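Side-chain contacts in putative aminopeptidase (Leishmania major, PDB 5NTH), which probably removes amino acids from the amino-terminal end of peptides as a manganese-dependent M17 leucyl aminopeptidase: residues A145-E148 against T149-N153; T211-Q214 against L215-L219; G327-C330 against A331-V335; A334-R337 against S338-M341. All coordinates share one frame; numbering follows the deposited sequence.

Interaction 1 of 4, residues A145-E148 against T149-N153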
loop_
_atom_site.group_PDB
_atom_site.type_symbol
_atom_site.label_atom_id
_atom_site.label_comp_id
_atom_site.label_asym_id
_atom_site.label_seq_id
_atom_site.Cartn_x
_atom_site.Cartn_y
_atom_site.Cartn_z
ATOM N N ALA A 145 20.135 -15.760 46.846
ATOM C CA ALA A 145 18.906 -15.577 47.596
ATOM C C ALA A 145 18.329 -14.200 47.241
ATOM O O ALA A 145 19.081 -13.225 47.126
ATOM C CB ALA A 145 19.196 -15.681 49.095
ATOM N N GLY A 146 17.014 -14.139 47.049
ATOM C CA GLY A 146 16.357 -12.950 46.495
ATOM C C GLY A 146 15.853 -13.140 45.072
ATOM O O GLY A 146 14.976 -12.412 44.619
ATOM N N SER A 147 16.399 -14.135 44.383
ATOM C CA SER A 147 16.008 -14.471 43.040
ATOM C C SER A 147 14.859 -15.519 42.914
ATOM O O SER A 147 14.384 -15.810 41.811
ATOM C CB SER A 147 17.258 -14.885 42.272
ATOM O OG SER A 147 17.791 -16.129 42.704
ATOM N N GLU A 148 14.333 -16.012 44.027
ATOM C CA GLU A 148 13.310 -17.067 43.983
ATOM C C GLU A 148 12.096 -16.788 43.089
ATOM O O GLU A 148 11.677 -17.670 42.339
ATOM C CB GLU A 148 12.825 -17.447 45.379
ATOM C CG GLU A 148 13.890 -18.098 46.263
ATOM C CD GLU A 148 14.709 -17.109 47.085
ATOM O OE1 GLU A 148 14.178 -16.043 47.523
ATOM O OE2 GLU A 148 15.906 -17.397 47.291
ATOM N N THR A 149 11.525 -15.592 43.151
ATOM C CA THR A 149 10.306 -15.339 42.356
ATOM C C THR A 149 10.621 -15.240 40.855
ATOM O O THR A 149 9.861 -15.727 40.043
ATOM C CB THR A 149 9.500 -14.122 42.845
ATOM O OG1 THR A 149 10.324 -12.968 42.786
ATOM C CG2 THR A 149 9.044 -14.315 44.277
ATOM N N ALA A 150 11.751 -14.644 40.500
ATOM C CA ALA A 150 12.212 -14.594 39.121
ATOM C C ALA A 150 12.509 -15.986 38.548
ATOM O O ALA A 150 12.151 -16.304 37.411
ATOM C CB ALA A 150 13.438 -13.711 39.021
ATOM N N VAL A 151 13.149 -16.822 39.342
ATOM C CA VAL A 151 13.319 -18.212 38.991
ATOM C C VAL A 151 11.963 -18.913 38.884
ATOM O O VAL A 151 11.708 -19.584 37.897
ATOM C CB VAL A 151 14.224 -18.955 40.001
ATOM C CG1 VAL A 151 14.382 -20.432 39.625
ATOM C CG2 VAL A 151 15.600 -18.318 40.036
ATOM N N ALA A 152 11.080 -18.795 39.856
ATOM C CA ALA A 152 9.833 -19.534 39.719
ATOM C C ALA A 152 9.114 -19.143 38.409
ATOM O O ALA A 152 8.667 -20.024 37.642
ATOM C CB ALA A 152 8.938 -19.324 40.909
ATOM N N ASN A 153 9.042 -17.824 38.164
ATOM C CA ASN A 153 8.525 -17.273 36.914
ATOM C C ASN A 153 9.274 -17.766 35.664
ATOM O O ASN A 153 8.639 -18.300 34.778
ATOM C CB ASN A 153 8.538 -15.740 36.974
ATOM C CG ASN A 153 7.851 -15.063 35.762
ATOM O OD1 ASN A 153 7.050 -15.658 35.070
ATOM N ND2 ASN A 153 8.161 -13.798 35.536
#
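Val-151 and Ser-147 meet in the opening turn of helix 148-156, an alpha-helix of the macro-like N-terminal domain. The amide of Val-151 donates to Ser-147 O at 2.9 Å, with an N-H...O angle of 176°, and one methyl of the same valine, CG2, leans on that oxygen at 3.3 Å. Beside it the next helical bond runs from Ala-152 N to Glu-148 O at 2.8 Å, while Ala-152 CB rests 3.5 Å from the acceptor. Ser-147 OG, placed between its own N and carbonyl carbon (chi1 70°), turns back to the preceding loop and bonds Pro-144 O. Thr-149 sends OG1 to Glu-533 OE2 of helix 528-536. Val-151 packs on Val-183 and Met-185 of strand 181-185, and Ala-152 on Leu-206 and Cys-210 of helix 203-221, so the turn is buried between sheet and helices. The side chain of Glu-148 bends at chi2 (89°) and curls back over the loop, where OE2 bonds Ser-187 OG. Both of its carboxylate oxygens, OE1 and OE2, also accept weak bonds from Gly-146 N, each at 3.4 Å.

Interaction 2 of 4, residues T211-Q214 against L215-L219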
loop_
_atom_site.group_PDB
_atom_site.type_symbol
_atom_site.label_atom_id
_atom_site.label_comp_id
_atom_site.label_asym_id
_atom_site.label_seq_id
_atom_site.Cartn_x
_atom_site.Cartn_y
_atom_site.Cartn_z
ATOM N N THR A 211 1.751 -21.943 39.219
ATOM C CA THR A 211 0.382 -22.270 38.803
ATOM C C THR A 211 -0.299 -21.089 38.120
ATOM O O THR A 211 -0.940 -21.271 37.077
ATOM C CB THR A 211 -0.472 -22.736 39.994
ATOM O OG1 THR A 211 -0.008 -24.004 40.457
ATOM C CG2 THR A 211 -1.945 -22.887 39.637
ATOM N N SER A 212 -0.174 -19.901 38.717
ATOM C CA SER A 212 -0.762 -18.706 38.143
ATOM C C SER A 212 -0.111 -18.264 36.832
ATOM O O SER A 212 -0.812 -17.823 35.937
ATOM C CB SER A 212 -0.777 -17.517 39.132
ATOM O OG SER A 212 -1.984 -17.487 39.890
ATOM N N VAL A 213 1.206 -18.314 36.720
ATOM C CA VAL A 213 1.839 -17.925 35.463
ATOM C C VAL A 213 1.327 -18.867 34.349
ATOM O O VAL A 213 0.857 -18.432 33.295
ATOM C CB VAL A 213 3.369 -18.014 35.544
ATOM C CG1 VAL A 213 3.997 -18.106 34.171
ATOM C CG2 VAL A 213 3.954 -16.834 36.267
ATOM N N GLN A 214 1.401 -20.160 34.597
ATOM C CA GLN A 214 0.917 -21.129 33.628
ATOM C C GLN A 214 -0.588 -21.133 33.332
ATOM O O GLN A 214 -0.975 -21.425 32.200
ATOM C CB GLN A 214 1.360 -22.518 34.031
ATOM C CG GLN A 214 2.799 -22.728 33.646
ATOM C CD GLN A 214 3.285 -24.077 34.034
ATOM O OE1 GLN A 214 2.553 -24.836 34.626
ATOM N NE2 GLN A 214 4.523 -24.382 33.707
ATOM N N LEU A 215 -1.431 -20.851 34.320
ATOM C CA LEU A 215 -2.849 -20.669 34.028
ATOM C C LEU A 215 -2.973 -19.474 33.074
ATOM O O LEU A 215 -3.745 -19.478 32.124
ATOM C CB LEU A 215 -3.659 -20.412 35.287
ATOM C CG LEU A 215 -5.115 -20.070 35.042
ATOM C CD1 LEU A 215 -5.787 -20.986 34.031
ATOM C CD2 LEU A 215 -5.887 -20.108 36.334
ATOM N N CYS A 216 -2.156 -18.469 33.308
ATOM C CA CYS A 216 -2.155 -17.313 32.457
ATOM C C CYS A 216 -1.759 -17.659 31.023
ATOM O O CYS A 216 -2.434 -17.239 30.091
ATOM C CB CYS A 216 -1.259 -16.235 33.041
ATOM S SG CYS A 216 -1.392 -14.748 32.099
ATOM N N GLN A 217 -0.700 -18.433 30.841
ATOM C CA GLN A 217 -0.329 -18.879 29.498
ATOM C C GLN A 217 -1.453 -19.688 28.814
ATOM O O GLN A 217 -1.610 -19.598 27.608
ATOM C CB GLN A 217 0.943 -19.709 29.510
ATOM C CG GLN A 217 2.192 -18.989 29.978
ATOM C CD GLN A 217 3.409 -19.921 29.996
ATOM O OE1 GLN A 217 3.445 -20.851 30.777
ATOM N NE2 GLN A 217 4.397 -19.676 29.130
ATOM N N ARG A 218 -2.241 -20.439 29.586
ATOM C CA ARG A 218 -3.310 -21.252 29.047
ATOM C C ARG A 218 -4.451 -20.428 28.545
ATOM O O ARG A 218 -4.879 -20.588 27.429
ATOM C CB ARG A 218 -3.835 -22.201 30.104
ATOM C CG ARG A 218 -4.914 -23.142 29.588
ATOM C CD ARG A 218 -5.043 -24.376 30.448
ATOM N NE ARG A 218 -6.077 -25.301 29.975
ATOM C CZ ARG A 218 -5.955 -26.142 28.946
ATOM N NH1 ARG A 218 -4.850 -26.194 28.199
ATOM N NH2 ARG A 218 -6.967 -26.947 28.656
ATOM N N LEU A 219 -4.962 -19.552 29.387
ATOM C CA LEU A 219 -6.057 -18.661 29.001
ATOM C C LEU A 219 -5.686 -17.825 27.773
ATOM O O LEU A 219 -6.445 -17.769 26.813
ATOM C CB LEU A 219 -6.455 -17.790 30.174
ATOM C CG LEU A 219 -7.013 -18.524 31.397
ATOM C CD1 LEU A 219 -7.282 -17.517 32.496
ATOM C CD2 LEU A 219 -8.271 -19.328 31.104
#
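Gln-214 turns its CG methylene to the amide oxygen of Gln-217, OE1 lying 3.5 Å from Gln-214 CG, three residues apart on one face of helix 203-221. This long alpha-helix probably links the N-terminal and catalytic domains, consistent with the two-domain M17 architecture. The two side chains cross obliquely, yet their amide planes are only 18° apart. Both have CG beside the backbone N and opposite the carbonyl carbon, but they differ further out: Gln-214 runs straight from CA to its amide (chi2 179°), whereas the amide of Gln-217 is twisted out of line at chi3 (-66°), which turns OE1 back toward Gln-214. The ends are anchored elsewhere. Gln-214 NE2 bonds Ala-156 O and Asn-31 OD1, and Gln-217 NE2 bonds Arg-157 O and Ala-523 O, so each amide nitrogen has two acceptors, which should hold the amide's rotation. Gln-217 CG also passes 3.6 Å from Val-213 O, the acceptor of its own backbone amide at 2.9 Å (Gln-217 N to Val-213 O). Around the helix, Leu-215 faces Cys-330 of helix 323-341, while the guanidinium of Arg-218 reaches Thr-24, Ala-173 and Tyr-174. Cys-216 N bonds Ser-212 O at 3.0 Å. Cys-216 CB lies 3.1 Å from Val-213 O and 3.3 Å from Ser-212 O.

Interaction 3 of 4, residues G327-C330 against A331-V335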
loop_
_atom_site.group_PDB
_atom_site.type_symbol
_atom_site.label_atom_id
_atom_site.label_comp_id
_atom_site.label_asym_id
_atom_site.label_seq_id
_atom_site.Cartn_x
_atom_site.Cartn_y
_atom_site.Cartn_z
ATOM N N GLY A 327 -3.147 -11.708 33.113
ATOM C CA GLY A 327 -2.078 -11.311 34.020
ATOM C C GLY A 327 -2.602 -10.896 35.397
ATOM O O GLY A 327 -2.277 -11.542 36.400
ATOM N N VAL A 328 -3.461 -9.868 35.435
ATOM C CA VAL A 328 -4.059 -9.421 36.699
ATOM C C VAL A 328 -5.037 -10.429 37.322
ATOM O O VAL A 328 -5.132 -10.491 38.522
ATOM C CB VAL A 328 -4.762 -8.038 36.613
ATOM C CG1 VAL A 328 -3.819 -6.963 36.095
ATOM C CG2 VAL A 328 -6.028 -8.110 35.776
ATOM N N PHE A 329 -5.799 -11.168 36.529
ATOM C CA PHE A 329 -6.698 -12.188 37.087
ATOM C C PHE A 329 -5.903 -13.247 37.838
ATOM O O PHE A 329 -6.226 -13.572 38.973
ATOM C CB PHE A 329 -7.463 -12.887 35.987
ATOM C CG PHE A 329 -8.327 -14.040 36.454
ATOM C CD1 PHE A 329 -9.345 -13.849 37.368
ATOM C CD2 PHE A 329 -8.176 -15.320 35.891
ATOM C CE1 PHE A 329 -10.173 -14.916 37.731
ATOM C CE2 PHE A 329 -8.990 -16.396 36.266
ATOM C CZ PHE A 329 -9.995 -16.186 37.187
ATOM N N CYS A 330 -4.880 -13.794 37.193
ATOM C CA CYS A 330 -4.077 -14.838 37.799
ATOM C C CYS A 330 -3.167 -14.297 38.914
ATOM O O CYS A 330 -2.860 -15.029 39.834
ATOM C CB CYS A 330 -3.222 -15.566 36.759
ATOM S SG CYS A 330 -4.138 -16.438 35.492
ATOM N N ALA A 331 -2.715 -13.052 38.829
ATOM C CA ALA A 331 -2.078 -12.394 39.976
ATOM C C ALA A 331 -3.020 -12.313 41.170
ATOM O O ALA A 331 -2.635 -12.682 42.291
ATOM C CB ALA A 331 -1.579 -11.019 39.629
ATOM N N PHE A 332 -4.251 -11.868 40.964
ATOM C CA PHE A 332 -5.266 -11.927 42.052
ATOM C C PHE A 332 -5.314 -13.294 42.768
ATOM O O PHE A 332 -5.330 -13.360 43.991
ATOM C CB PHE A 332 -6.643 -11.579 41.523
ATOM C CG PHE A 332 -7.750 -11.685 42.533
ATOM C CD1 PHE A 332 -8.010 -10.646 43.405
ATOM C CD2 PHE A 332 -8.586 -12.779 42.541
ATOM C CE1 PHE A 332 -9.072 -10.720 44.300
ATOM C CE2 PHE A 332 -9.642 -12.866 43.418
ATOM C CZ PHE A 332 -9.881 -11.841 44.319
ATOM N N ILE A 333 -5.290 -14.367 41.992
ATOM C CA ILE A 333 -5.429 -15.728 42.502
ATOM C C ILE A 333 -4.259 -16.090 43.384
ATOM O O ILE A 333 -4.461 -16.628 44.469
ATOM C CB ILE A 333 -5.540 -16.714 41.334
ATOM C CG1 ILE A 333 -6.899 -16.484 40.674
ATOM C CG2 ILE A 333 -5.354 -18.169 41.787
ATOM C CD1 ILE A 333 -7.173 -17.368 39.472
ATOM N N ALA A 334 -3.055 -15.798 42.901
ATOM C CA ALA A 334 -1.830 -16.104 43.601
ATOM C C ALA A 334 -1.706 -15.308 44.907
ATOM O O ALA A 334 -1.378 -15.868 45.967
ATOM C CB ALA A 334 -0.658 -15.801 42.714
ATOM N N VAL A 335 -1.964 -14.006 44.816
ATOM C CA VAL A 335 -1.992 -13.134 45.980
ATOM C C VAL A 335 -2.981 -13.633 47.010
ATOM O O VAL A 335 -2.600 -13.890 48.128
ATOM C CB VAL A 335 -2.362 -11.701 45.630
ATOM C CG1 VAL A 335 -2.625 -10.899 46.886
ATOM C CG2 VAL A 335 -1.225 -11.065 44.847
#
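Ile-333 lays its terminal methyl over one face of the Phe-329 ring, a CH-pi contact between residues one turn apart on alpha-helix 323-341, which packs against the mixed sheet of the catalytic domain. CD1 of Ile-333 stands 4.0 Å from the centroid of the Phe-329 ring, 21° off the normal, and is displaced toward the rim, where it meets CE2 and CZ equally. Two torsions bring this about: the ring leaves the helix with CG trans to the backbone N (chi1 175°), and the isoleucine reaches back with CG1 beside its own N, its chain extended to CD1. On the way CG1 of Ile-333 passes 3.4 Å from Phe-329 O, the acceptor of the Ile-333 amide. Phe-332 shares the first torsion of Phe-329 and leaves the helix on the same broad side, packing on Ile-352 and Val-354 of strand 349-361, while Phe-329 touches Leu-356 of that strand. Cys-330 faces Leu-215 and Cys-216 of helix 203-221, and Cys-330 O both bonds Ser-212 OG and takes the amide of Ala-334. Ala-331 turns to Val-531 of helix 528-536, and its CB approaches Gly-327 O to 3.3 Å.

Interaction 4 of 4, residues A334-R337 against S338-M341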
loop_
_atom_site.group_PDB
_atom_site.type_symbol
_atom_site.label_atom_id
_atom_site.label_comp_id
_atom_site.label_asym_id
_atom_site.label_seq_id
_atom_site.Cartn_x
_atom_site.Cartn_y
_atom_site.Cartn_z
ATOM N N ALA A 334 -3.055 -15.798 42.901
ATOM C CA ALA A 334 -1.830 -16.104 43.601
ATOM C C ALA A 334 -1.706 -15.308 44.907
ATOM O O ALA A 334 -1.378 -15.868 45.967
ATOM C CB ALA A 334 -0.658 -15.801 42.714
ATOM N N VAL A 335 -1.964 -14.006 44.816
ATOM C CA VAL A 335 -1.992 -13.134 45.980
ATOM C C VAL A 335 -2.981 -13.633 47.010
ATOM O O VAL A 335 -2.600 -13.890 48.128
ATOM C CB VAL A 335 -2.362 -11.701 45.630
ATOM C CG1 VAL A 335 -2.625 -10.899 46.886
ATOM C CG2 VAL A 335 -1.225 -11.065 44.847
ATOM N N VAL A 336 -4.242 -13.774 46.642
ATOM C CA VAL A 336 -5.201 -14.342 47.573
ATOM C C VAL A 336 -4.781 -15.701 48.129
ATOM O O VAL A 336 -5.024 -15.992 49.295
ATOM C CB VAL A 336 -6.589 -14.429 46.956
ATOM C CG1 VAL A 336 -7.515 -15.346 47.753
ATOM C CG2 VAL A 336 -7.185 -13.050 46.855
ATOM N N ARG A 337 -4.182 -16.545 47.303
ATOM C CA ARG A 337 -3.742 -17.854 47.777
ATOM C C ARG A 337 -2.668 -17.704 48.829
ATOM O O ARG A 337 -2.621 -18.487 49.781
ATOM C CB ARG A 337 -3.211 -18.705 46.628
ATOM C CG ARG A 337 -4.287 -19.587 46.059
ATOM C CD ARG A 337 -3.883 -20.251 44.762
ATOM N NE ARG A 337 -4.927 -21.174 44.288
ATOM C CZ ARG A 337 -4.967 -21.707 43.068
ATOM N NH1 ARG A 337 -4.032 -21.434 42.151
ATOM N NH2 ARG A 337 -5.966 -22.506 42.754
ATOM N N SER A 338 -1.785 -16.724 48.637
ATOM C CA SER A 338 -0.716 -16.471 49.579
ATOM C C SER A 338 -1.311 -15.962 50.934
ATOM O O SER A 338 -0.942 -16.418 52.026
ATOM C CB SER A 338 0.292 -15.501 48.957
ATOM O OG SER A 338 1.365 -15.196 49.854
ATOM N N MET A 339 -2.267 -15.044 50.840
ATOM C CA MET A 339 -3.015 -14.544 51.999
ATOM C C MET A 339 -3.627 -15.664 52.843
ATOM O O MET A 339 -3.554 -15.625 54.066
ATOM C CB MET A 339 -4.109 -13.551 51.559
ATOM C CG MET A 339 -3.553 -12.201 51.188
ATOM S SD MET A 339 -4.797 -10.948 50.876
ATOM C CE MET A 339 -5.638 -11.636 49.517
ATOM N N LYS A 340 -4.206 -16.654 52.186
ATOM C CA LYS A 340 -4.791 -17.807 52.866
ATOM C C LYS A 340 -3.764 -18.774 53.464
ATOM O O LYS A 340 -4.114 -19.587 54.319
ATOM C CB LYS A 340 -5.682 -18.568 51.897
ATOM C CG LYS A 340 -6.899 -17.772 51.472
ATOM C CD LYS A 340 -7.929 -18.695 50.866
ATOM C CE LYS A 340 -9.217 -17.968 50.527
ATOM N NZ LYS A 340 -9.774 -17.175 51.650
ATOM N N MET A 341 -2.517 -18.685 53.006
ATOM C CA MET A 341 -1.409 -19.502 53.529
ATOM C C MET A 341 -0.841 -19.075 54.898
ATOM O O MET A 341 -0.621 -19.934 55.744
ATOM C CB MET A 341 -0.277 -19.579 52.501
ATOM C CG MET A 341 -0.571 -20.548 51.365
ATOM S SD MET A 341 0.407 -20.306 49.869
ATOM C CE MET A 341 1.974 -19.951 50.653
#
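Met-339 N bonds Val-335 O at 3.0 Å and nearly straight (170°), one of the helical bonds that continue through Lys-340 N to Val-336 O at 3.1 Å, before a bent, weak bond from Met-341 N to Arg-337 O. Over this backbone the methionine folds back: its CG lies beside the backbone N, the chain then runs on to SD, and a turn at chi3 (-62°) swings CE against the preceding turn. There CE of Met-339 rests against Val-336, on CG2 and CA together, 3.4 Å from each, while Val-335 CG1 adds a looser touch at 4.1 Å from the same CE. All this takes place on the last turns of helix 323-341, where the helix runs past strand 275-282 of the catalytic-domain sheet; Tyr-281 of that strand packs on both Val-336 and Met-339. Lys-340 runs alongside Val-336 and points the same way, its CE 4.2 Å from Val-336 CG1, and its NZ bonds Tyr-281 OH. Ser-338 faces another way, with OG bonded to Glu-205 of helix 203-221. The extended Arg-337 touches Thr-211 and Tyr-239, and its NH2 makes a long, weak ion pair with Glu-242. The chain of Met-341, bent at chi3, brings CG to 3.3 Å and SD to 3.5 Å from Arg-337 O.

How the interactions relate
Along the chain the four contacts come in numerical order; interaction 1 belongs to the N-terminal family region, interactions 3 and 4 to the catalytic one. Interaction 1, on helix 148-156, touches interaction 2 through Asn-153 and Val-213, with about 17 Å between centres. Interaction 2, on helix 203-221, lies about 10 Å from interaction 3 by centres; Ser-212 and Cys-216 there meet residues 327-334, and Thr-211 reaches Arg-337 of interaction 4. Interactions 3 and 4 are overlapping stretches of helix 323-341 and share Ala-334 and Val-335. Helix 203-221 thus contacts both other helices and probably joins the two regions. In interaction 3 the Val-328 side chain is about 9 Å from that of Lys-298, a manganese ligand.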